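Local coordinates for D-3-phosphoglycerate dehydrogenase-related protein (Vibrio cholerae, PDB 4S1V) that probably oxidises 3-phospho-D-glycerate with NAD as a member of the D-isomer-specific 2-hydroxyacid dehydrogenase family, at residues Val220-Leu225 against Ser245-Ser250; Leu226-Asp231 against Pro256-Ala261; Asp263-Glu268 against Val283-His288. One frame throughout, in Å; residues are numbered along the deposited sequence.

Contact 1 of 3, residues Val220-Leu225 against Ser245-Ser250; sequences VTKQDL and SGALYS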
loop_
_atom_site.group_PDB
_atom_site.type_symbol
_atom_site.label_atom_id
_atom_site.label_comp_id
_atom_site.label_asym_id
_atom_site.label_seq_id
_atom_site.Cartn_x
_atom_site.Cartn_y
_atom_site.Cartn_z
ATOM N N VAL C 220 32.239 -2.092 10.245
ATOM C CA VAL C 220 31.559 -1.401 9.151
ATOM C C VAL C 220 31.144 -0.010 9.649
ATOM O O VAL C 220 30.393 0.113 10.614
ATOM C CB VAL C 220 30.331 -2.183 8.613
ATOM C CG1 VAL C 220 29.782 -1.502 7.368
ATOM C CG2 VAL C 220 30.694 -3.636 8.311
ATOM N N THR C 221 31.662 1.031 9.000
ATOM C CA THR C 221 31.333 2.412 9.358
ATOM C C THR C 221 30.220 2.931 8.459
ATOM O O THR C 221 29.959 2.344 7.398
ATOM C CB THR C 221 32.540 3.354 9.172
ATOM O OG1 THR C 221 32.836 3.478 7.771
ATOM C CG2 THR C 221 33.768 2.840 9.941
ATOM N N LYS C 222 29.583 4.032 8.873
ATOM C CA LYS C 222 28.588 4.709 8.041
ATOM C C LYS C 222 29.190 5.096 6.689
ATOM O O LYS C 222 28.528 4.996 5.655
ATOM C CB LYS C 222 28.026 5.955 8.747
ATOM C CG LYS C 222 26.889 6.624 7.992
ATOM C CD LYS C 222 26.358 7.840 8.735
ATOM C CE LYS C 222 24.972 8.211 8.241
ATOM N NZ LYS C 222 24.355 9.245 9.116
ATOM N N GLN C 223 30.448 5.522 6.711
ATOM C CA GLN C 223 31.182 5.882 5.497
ATOM C C GLN C 223 31.328 4.687 4.541
ATOM O O GLN C 223 31.203 4.840 3.332
ATOM C CB GLN C 223 32.542 6.512 5.849
ATOM C CG GLN C 223 32.444 7.879 6.541
ATOM C CD GLN C 223 32.326 7.818 8.076
ATOM O OE1 GLN C 223 31.730 6.893 8.656
ATOM N NE2 GLN C 223 32.887 8.829 8.740
ATOM N N ASP C 224 31.563 3.498 5.092
ATOM C CA ASP C 224 31.598 2.265 4.299
ATOM C C ASP C 224 30.263 2.011 3.591
ATOM O O ASP C 224 30.241 1.709 2.401
ATOM C CB ASP C 224 31.952 1.054 5.168
ATOM C CG ASP C 224 33.351 1.135 5.769
ATOM O OD1 ASP C 224 34.248 1.767 5.163
ATOM O OD2 ASP C 224 33.549 0.537 6.852
ATOM N N LEU C 225 29.154 2.126 4.326
ATOM C CA LEU C 225 27.827 1.971 3.724
ATOM C C LEU C 225 27.582 2.995 2.618
ATOM O O LEU C 225 27.034 2.654 1.565
ATOM C CB LEU C 225 26.720 2.060 4.775
ATOM C CG LEU C 225 26.737 1.049 5.923
ATOM C CD1 LEU C 225 25.591 1.336 6.875
ATOM C CD2 LEU C 225 26.673 -0.394 5.423
ATOM N N SER C 245 26.830 1.940 15.182
ATOM C CA SER C 245 25.496 2.086 15.765
ATOM C C SER C 245 24.618 3.102 15.041
ATOM O O SER C 245 24.998 4.264 14.893
ATOM C CB SER C 245 25.600 2.454 17.249
ATOM O OG SER C 245 24.327 2.807 17.760
ATOM N N GLY C 246 23.455 2.643 14.585
ATOM C CA GLY C 246 22.477 3.489 13.902
ATOM C C GLY C 246 22.747 3.731 12.422
ATOM O O GLY C 246 21.875 4.217 11.697
ATOM N N ALA C 247 23.955 3.399 11.973
ATOM C CA ALA C 247 24.399 3.764 10.627
ATOM C C ALA C 247 23.565 3.106 9.529
ATOM O O ALA C 247 23.236 3.760 8.532
ATOM C CB ALA C 247 25.878 3.453 10.443
ATOM N N LEU C 248 23.219 1.828 9.708
ATOM C CA LEU C 248 22.406 1.134 8.713
ATOM C C LEU C 248 21.037 1.789 8.534
ATOM O O LEU C 248 20.605 2.038 7.395
ATOM C CB LEU C 248 22.224 -0.354 9.039
ATOM C CG LEU C 248 21.464 -1.159 7.950
ATOM C CD1 LEU C 248 22.164 -1.153 6.594
ATOM C CD2 LEU C 248 21.194 -2.591 8.393
ATOM N N TYR C 249 20.357 2.055 9.649
ATOM C CA TYR C 249 19.042 2.699 9.564
ATOM C C TYR C 249 19.140 4.054 8.868
ATOM O O TYR C 249 18.377 4.343 7.951
ATOM C CB TYR C 249 18.345 2.870 10.929
ATOM C CG TYR C 249 17.124 3.754 10.762
ATOM C CD1 TYR C 249 15.943 3.233 10.236
ATOM C CD2 TYR C 249 17.180 5.125 11.030
ATOM C CE1 TYR C 249 14.837 4.034 10.029
ATOM C CE2 TYR C 249 16.079 5.944 10.812
ATOM C CZ TYR C 249 14.912 5.391 10.310
ATOM O OH TYR C 249 13.805 6.167 10.093
ATOM N N SER C 250 20.074 4.883 9.319
ATOM C CA SER C 250 20.227 6.231 8.776
ATOM C C SER C 250 20.402 6.189 7.256
ATOM O O SER C 250 19.770 6.967 6.537
ATOM C CB SER C 250 21.401 6.946 9.447
ATOM O OG SER C 250 21.504 8.290 8.990
#
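Lys222 NZ is gripped from two subunits. Within the chain it donates to Ser250 OG at 3.0 Å, and it also forms a salt bridge with Asp27 of the second subunit. Ser250 OG shares a further hydrogen bond with the hydroxyl of Thr29 of the second subunit, so the lysine and serine ends meet at a subunit interface. CG of Lys222 stands anti to the backbone N (chi1 -174°), and the chain beyond it is extended. It runs past Ala247, whose CB meets Lys222 CB at 3.7 Å, and reaches Ser250 one helical turn further on.

Helices 222-226 and 247-254 belong to successive beta-alpha-beta crossovers of the Rossmann-type NAD-binding domain, leading into strands 233-236 and 259-262. Their first turns meet here, with the CA atoms of Lys222 and Ala247 5.0 Å apart. The start of helix 222-226 is closed by a capping box. Asp224 N donates to Thr221 OG1 at 3.0 Å. In return Thr221 N points almost straight at Asp224 OD2 (2.9 Å, 178° at the hydrogen), meeting it from above the carboxylate plane. Asp224 OD2 also takes a salt bridge from Lys196. Lys222 N donates to Glu244.

On the buried side the contact is apolar. Leu225 reaches helix 247-254 with one branch. Leu225 CD1 lies 3.7 Å from Leu248 CA and 4.2 Å from Ala247 CB. Leu248 CB points away from helix 222-226, yet its CD1 turns back to within 4.2 Å of Leu225 CD1. Both leucines rest on Phe234 of strand 233-236.

Contact 2 of 3, residues Leu226-Asp231 against Pro256-Ala261; sequences LAMKPD and PMRQAA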
loop_
_atom_site.group_PDB
_atom_site.type_symbol
_atom_site.label_atom_id
_atom_site.label_comp_id
_atom_site.label_asym_id
_atom_site.label_seq_id
_atom_site.Cartn_x
_atom_site.Cartn_y
_atom_site.Cartn_z
ATOM N N LEU C 226 28.006 4.238 2.850
ATOM C CA LEU C 226 27.766 5.332 1.894
ATOM C C LEU C 226 28.563 5.186 0.598
ATOM O O LEU C 226 28.187 5.749 -0.434
ATOM C CB LEU C 226 28.038 6.696 2.539
ATOM C CG LEU C 226 27.033 7.143 3.608
ATOM C CD1 LEU C 226 27.634 8.225 4.494
ATOM C CD2 LEU C 226 25.732 7.608 2.965
ATOM N N ALA C 227 29.647 4.414 0.659
ATOM C CA ALA C 227 30.485 4.144 -0.504
ATOM C C ALA C 227 29.926 3.022 -1.380
ATOM O O ALA C 227 30.541 2.658 -2.382
ATOM C CB ALA C 227 31.912 3.824 -0.070
ATOM N N MET C 228 28.765 2.480 -1.007
ATOM C CA MET C 228 28.176 1.362 -1.751
ATOM C C MET C 228 27.396 1.854 -2.971
ATOM O O MET C 228 27.011 3.022 -3.033
ATOM C CB MET C 228 27.281 0.502 -0.841
ATOM C CG MET C 228 28.060 -0.379 0.136
ATOM S SD MET C 228 27.065 -1.339 1.300
ATOM C CE MET C 228 26.383 -2.582 0.202
ATOM N N LYS C 229 27.172 0.963 -3.934
ATOM C CA LYS C 229 26.343 1.268 -5.102
ATOM C C LYS C 229 24.916 1.698 -4.711
ATOM O O LYS C 229 24.363 1.196 -3.726
ATOM C CB LYS C 229 26.289 0.067 -6.052
ATOM C CG LYS C 229 27.581 -0.202 -6.794
ATOM C CD LYS C 229 27.436 -1.443 -7.655
ATOM C CE LYS C 229 28.718 -1.765 -8.409
ATOM N NZ LYS C 229 28.607 -3.074 -9.116
ATOM N N PRO C 230 24.318 2.636 -5.474
ATOM C CA PRO C 230 22.971 3.156 -5.141
ATOM C C PRO C 230 21.818 2.145 -5.277
ATOM O O PRO C 230 20.705 2.420 -4.806
ATOM C CB PRO C 230 22.785 4.318 -6.123
ATOM C CG PRO C 230 23.721 4.018 -7.253
ATOM C CD PRO C 230 24.903 3.328 -6.641
ATOM N N ASP C 231 22.082 1.002 -5.912
ATOM C CA ASP C 231 21.111 -0.090 -6.014
ATOM C C ASP C 231 21.648 -1.381 -5.373
ATOM O O ASP C 231 21.236 -2.480 -5.749
ATOM C CB ASP C 231 20.732 -0.343 -7.484
ATOM C CG ASP C 231 21.927 -0.773 -8.343
ATOM O OD1 ASP C 231 23.083 -0.705 -7.865
ATOM O OD2 ASP C 231 21.711 -1.176 -9.506
ATOM N N PRO C 256 16.031 5.090 -0.585
ATOM C CA PRO C 256 15.007 4.071 -0.853
ATOM C C PRO C 256 15.293 3.176 -2.063
ATOM O O PRO C 256 14.665 2.133 -2.209
ATOM C CB PRO C 256 13.727 4.891 -1.071
ATOM C CG PRO C 256 14.196 6.260 -1.423
ATOM C CD PRO C 256 15.480 6.455 -0.670
ATOM N N MET C 257 16.242 3.561 -2.909
ATOM C CA MET C 257 16.628 2.702 -4.021
ATOM C C MET C 257 17.627 1.624 -3.610
ATOM O O MET C 257 17.779 0.624 -4.307
ATOM C CB MET C 257 17.135 3.518 -5.210
ATOM C CG MET C 257 16.171 3.538 -6.399
ATOM S SD MET C 257 14.544 4.285 -6.106
ATOM C CE MET C 257 13.523 2.860 -5.722
ATOM N N ARG C 258 18.301 1.837 -2.482
ATOM C CA ARG C 258 19.161 0.821 -1.891
ATOM C C ARG C 258 18.334 -0.158 -1.070
ATOM O O ARG C 258 17.221 0.156 -0.646
ATOM C CB ARG C 258 20.191 1.475 -0.981
ATOM C CG ARG C 258 21.323 2.156 -1.728
ATOM C CD ARG C 258 22.332 2.731 -0.762
ATOM N NE ARG C 258 22.905 1.698 0.104
ATOM C CZ ARG C 258 24.086 1.809 0.699
ATOM N NH1 ARG C 258 24.823 2.903 0.505
ATOM N NH2 ARG C 258 24.538 0.833 1.476
ATOM N N GLN C 259 18.897 -1.335 -0.828
ATOM C CA GLN C 259 18.222 -2.362 -0.057
ATOM C C GLN C 259 19.108 -2.967 1.032
ATOM O O GLN C 259 20.336 -2.879 0.985
ATOM C CB GLN C 259 17.714 -3.461 -0.991
ATOM C CG GLN C 259 16.420 -3.114 -1.701
ATOM C CD GLN C 259 15.930 -4.241 -2.586
ATOM O OE1 GLN C 259 15.700 -4.040 -3.774
ATOM N NE2 GLN C 259 15.771 -5.436 -2.012
ATOM N N ALA C 260 18.466 -3.576 2.022
ATOM C CA ALA C 260 19.177 -4.296 3.062
ATOM C C ALA C 260 18.358 -5.505 3.485
ATOM O O ALA C 260 17.147 -5.544 3.276
ATOM C CB ALA C 260 19.482 -3.391 4.249
ATOM N N ALA C 261 19.036 -6.507 4.035
ATOM C CA ALA C 261 18.379 -7.652 4.629
ATOM C C ALA C 261 19.148 -7.990 5.905
ATOM O O ALA C 261 20.371 -8.134 5.869
ATOM C CB ALA C 261 18.385 -8.825 3.662
#
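The guanidinium of Arg258 has Met228 CB and Lys229 O over one face, and Leu226 CA near its plane at the edge. Met228 CB comes within 3.8 Å of Arg258 CZ. The two side chains cross at about a right angle, and Met228 SD lies 3.3 Å from Arg258 NH2. Arg258 is extended as far as CD and then bends at NE (chi3 59°). Arg258 NH1 probably donates to the carbonyl of Leu225, the residue just before 226-231. Val251 and Met252 of helix 247-254 also touch the arginine.

This is where two neighbouring parallel strands of the Rossmann-type sheet begin. Residues 226-231 lead from helix 222-226 into strand 233-236, and residues 256-261 run into and along strand 259-262. The nearest CA atoms are those of Asp231 and Arg258, 4.7 Å apart. No hydrogen bond joins the two segments. Arg258 CG instead packs on Pro230 O at 3.2 Å, and Met257 CB lies 3.8 Å from the same oxygen. Gln259 then starts the backbone pairing, bonding to Ser232 and Phe234. The charged side chains of the first loop turn to other parts of the chain: Lys229 forms a salt bridge with Asp204, and Asp231 with Arg143.

Contact 3 of 3, residues Asp263-Glu268 against Val283-His288; sequences DVYENE and VLCAPH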
loop_
_atom_site.group_PDB
_atom_site.type_symbol
_atom_site.label_atom_id
_atom_site.label_comp_id
_atom_site.label_asym_id
_atom_site.label_seq_id
_atom_site.Cartn_x
_atom_site.Cartn_y
_atom_site.Cartn_z
ATOM N N ASP C 263 19.125 -10.286 9.806
ATOM C CA ASP C 263 18.608 -11.371 10.638
ATOM C C ASP C 263 18.819 -11.021 12.104
ATOM O O ASP C 263 18.296 -11.681 13.003
ATOM C CB ASP C 263 19.357 -12.673 10.300
ATOM C CG ASP C 263 18.619 -13.926 10.765
ATOM O OD1 ASP C 263 17.378 -13.968 10.642
ATOM O OD2 ASP C 263 19.276 -14.880 11.248
ATOM N N VAL C 264 19.594 -9.967 12.326
ATOM C CA VAL C 264 20.187 -9.674 13.622
ATOM C C VAL C 264 20.091 -8.180 13.951
ATOM O O VAL C 264 20.037 -7.340 13.048
ATOM C CB VAL C 264 21.660 -10.148 13.676
ATOM C CG1 VAL C 264 21.726 -11.668 13.667
ATOM C CG2 VAL C 264 22.458 -9.577 12.512
ATOM N N TYR C 265 20.052 -7.865 15.248
ATOM C CA TYR C 265 19.741 -6.517 15.738
ATOM C C TYR C 265 20.501 -6.224 17.029
ATOM O O TYR C 265 20.935 -7.147 17.728
ATOM C CB TYR C 265 18.227 -6.357 15.973
ATOM C CG TYR C 265 17.384 -6.899 14.827
ATOM C CD1 TYR C 265 17.025 -8.243 14.786
ATOM C CD2 TYR C 265 16.986 -6.073 13.767
ATOM C CE1 TYR C 265 16.281 -8.752 13.745
ATOM C CE2 TYR C 265 16.231 -6.578 12.720
ATOM C CZ TYR C 265 15.888 -7.918 12.721
ATOM O OH TYR C 265 15.151 -8.441 11.697
ATOM N N GLU C 266 20.662 -4.945 17.343
ATOM C CA GLU C 266 21.368 -4.539 18.565
ATOM C C GLU C 266 20.706 -5.061 19.833
ATOM O O GLU C 266 21.386 -5.489 20.768
ATOM C CB GLU C 266 21.531 -3.023 18.627
ATOM C CG GLU C 266 22.785 -2.531 17.919
ATOM C CD GLU C 266 23.275 -1.189 18.446
ATOM O OE1 GLU C 266 22.652 -0.634 19.377
ATOM O OE2 GLU C 266 24.291 -0.688 17.921
ATOM N N ASN C 267 19.379 -5.033 19.851
ATOM C CA ASN C 267 18.613 -5.633 20.929
ATOM C C ASN C 267 17.586 -6.607 20.376
ATOM O O ASN C 267 16.746 -6.247 19.546
ATOM C CB ASN C 267 17.933 -4.561 21.787
ATOM C CG ASN C 267 18.928 -3.618 22.443
ATOM O OD1 ASN C 267 18.732 -2.404 22.436
ATOM N ND2 ASN C 267 20.000 -4.170 23.016
ATOM N N GLU C 268 17.685 -7.846 20.830
ATOM C CA GLU C 268 16.762 -8.892 20.428
ATOM C C GLU C 268 16.056 -9.429 21.667
ATOM O O GLU C 268 16.694 -9.614 22.694
ATOM C CB GLU C 268 17.506 -10.008 19.691
ATOM C CG GLU C 268 18.032 -9.567 18.333
ATOM C CD GLU C 268 18.964 -10.572 17.671
ATOM O OE1 GLU C 268 18.879 -11.790 17.967
ATOM O OE2 GLU C 268 19.771 -10.124 16.828
ATOM N N VAL C 283 14.167 -2.477 3.774
ATOM C CA VAL C 283 14.944 -3.402 4.608
ATOM C C VAL C 283 14.109 -4.637 4.931
ATOM O O VAL C 283 13.029 -4.537 5.520
ATOM C CB VAL C 283 15.437 -2.745 5.920
ATOM C CG1 VAL C 283 16.182 -3.753 6.798
ATOM C CG2 VAL C 283 16.328 -1.549 5.622
ATOM N N LEU C 284 14.606 -5.800 4.531
ATOM C CA LEU C 284 13.992 -7.051 4.919
ATOM C C LEU C 284 14.500 -7.402 6.314
ATOM O O LEU C 284 15.709 -7.472 6.542
ATOM C CB LEU C 284 14.310 -8.153 3.893
ATOM C CG LEU C 284 13.624 -9.519 4.048
ATOM C CD1 LEU C 284 13.463 -10.213 2.708
ATOM C CD2 LEU C 284 14.357 -10.433 5.031
ATOM N N CYS C 285 13.569 -7.595 7.247
ATOM C CA CYS C 285 13.904 -7.895 8.645
ATOM C C CYS C 285 13.367 -9.272 9.045
ATOM O O CYS C 285 12.152 -9.505 9.025
ATOM C CB CYS C 285 13.312 -6.837 9.587
ATOM S SG CYS C 285 13.934 -5.152 9.379
ATOM N N ALA C 286 14.275 -10.180 9.398
ATOM C CA ALA C 286 13.897 -11.512 9.875
ATOM C C ALA C 286 14.285 -11.660 11.346
ATOM O O ALA C 286 15.274 -11.059 11.776
ATOM C CB ALA C 286 14.562 -12.589 9.028
ATOM N N PRO C 287 13.523 -12.466 12.119
ATOM C CA PRO C 287 13.728 -12.594 13.567
ATOM C C PRO C 287 14.796 -13.619 14.007
ATOM O O PRO C 287 14.475 -14.642 14.621
ATOM C CB PRO C 287 12.340 -13.003 14.068
ATOM C CG PRO C 287 11.764 -13.794 12.942
ATOM C CD PRO C 287 12.317 -13.198 11.675
ATOM N N HIS C 288 16.052 -13.314 13.711
ATOM C CA HIS C 288 17.197 -14.181 14.004
ATOM C C HIS C 288 16.944 -15.633 13.703
ATOM O O HIS C 288 17.040 -16.493 14.575
ATOM C CB HIS C 288 17.728 -13.961 15.421
ATOM C CG HIS C 288 19.210 -14.268 15.573
ATOM N ND1 HIS C 288 19.976 -13.691 16.511
ATOM C CD2 HIS C 288 20.053 -15.117 14.845
ATOM C CE1 HIS C 288 21.240 -14.147 16.409
ATOM N NE2 HIS C 288 21.288 -15.021 15.389
#
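The backbones of Asp263 and His288 draw together, CA to CA 4.6 Å; Pro287 is the centre of an inverse gamma turn, and His288 N makes a weak hydrogen bond to Asp263 O. The shortest side-chain bonds are at His288 and Tyr265. His288 ND1 donates to Glu268 OE1 at 2.6 Å and 165°. The oxygen uses its syn lone pair and lies in the plane of the ring, while the carboxylate itself is turned 78° from that plane. Glu268 OE2 accepts from Tyr265 N at 2.8 Å through its anti lone pair, which fixes the rotation of the carboxylate. Val264 CG1 sits over the centre of one face of the imidazole of His288, 3.7 Å away, a CH-pi contact. His288 also touches Arg239. A histidine held by a glutamate, with an arginine close by, is consistent with the active site of D-2-hydroxyacid dehydrogenases.

Tyr265 OH donates to Ala286 O at 2.6 Å, approaching from above the carbonyl plane. Tyr265 OH also lies 3.2 Å from Cys285 CB. Asp263 CG is anti to the backbone N (chi1 -162°), next to His288 CA; Asp263 OD1 lies 3.4 Å from His288 CA. There OD1 accepts from Leu289 N and OD2 from Gly290 N, so the aspartate holds the chain just beyond the histidine.

Residues 263-268 leave the end of strand 259-262, and residues 283-288 run out of its neighbour, strand 283-285. Helix 104-119 packs on Asp263, Leu284 and Ala286, and Leu128 of the third subunit covers Tyr265 and Cys285.

In the fold
All three contacts lie in the NAD-binding domain. Contacts 1 and 2 are adjoining and their segments alternate along the chain, helix against helix and then loop against loop; a probable bond from Arg258 to Leu225 O links them. Contacts 2 and 3 sit at opposite ends of strand 259-262, which pairs with strand 283-285 through Ala260 O and Leu284 N. Contact 3 is buried, nearest the centre of the chain, and rich in short polar bonds. Contact 1 is also buried, but apolar inside and charged where the second subunit meets it. Contact 2 is partly exposed, touches no other subunit, and relies on packing round one arginine.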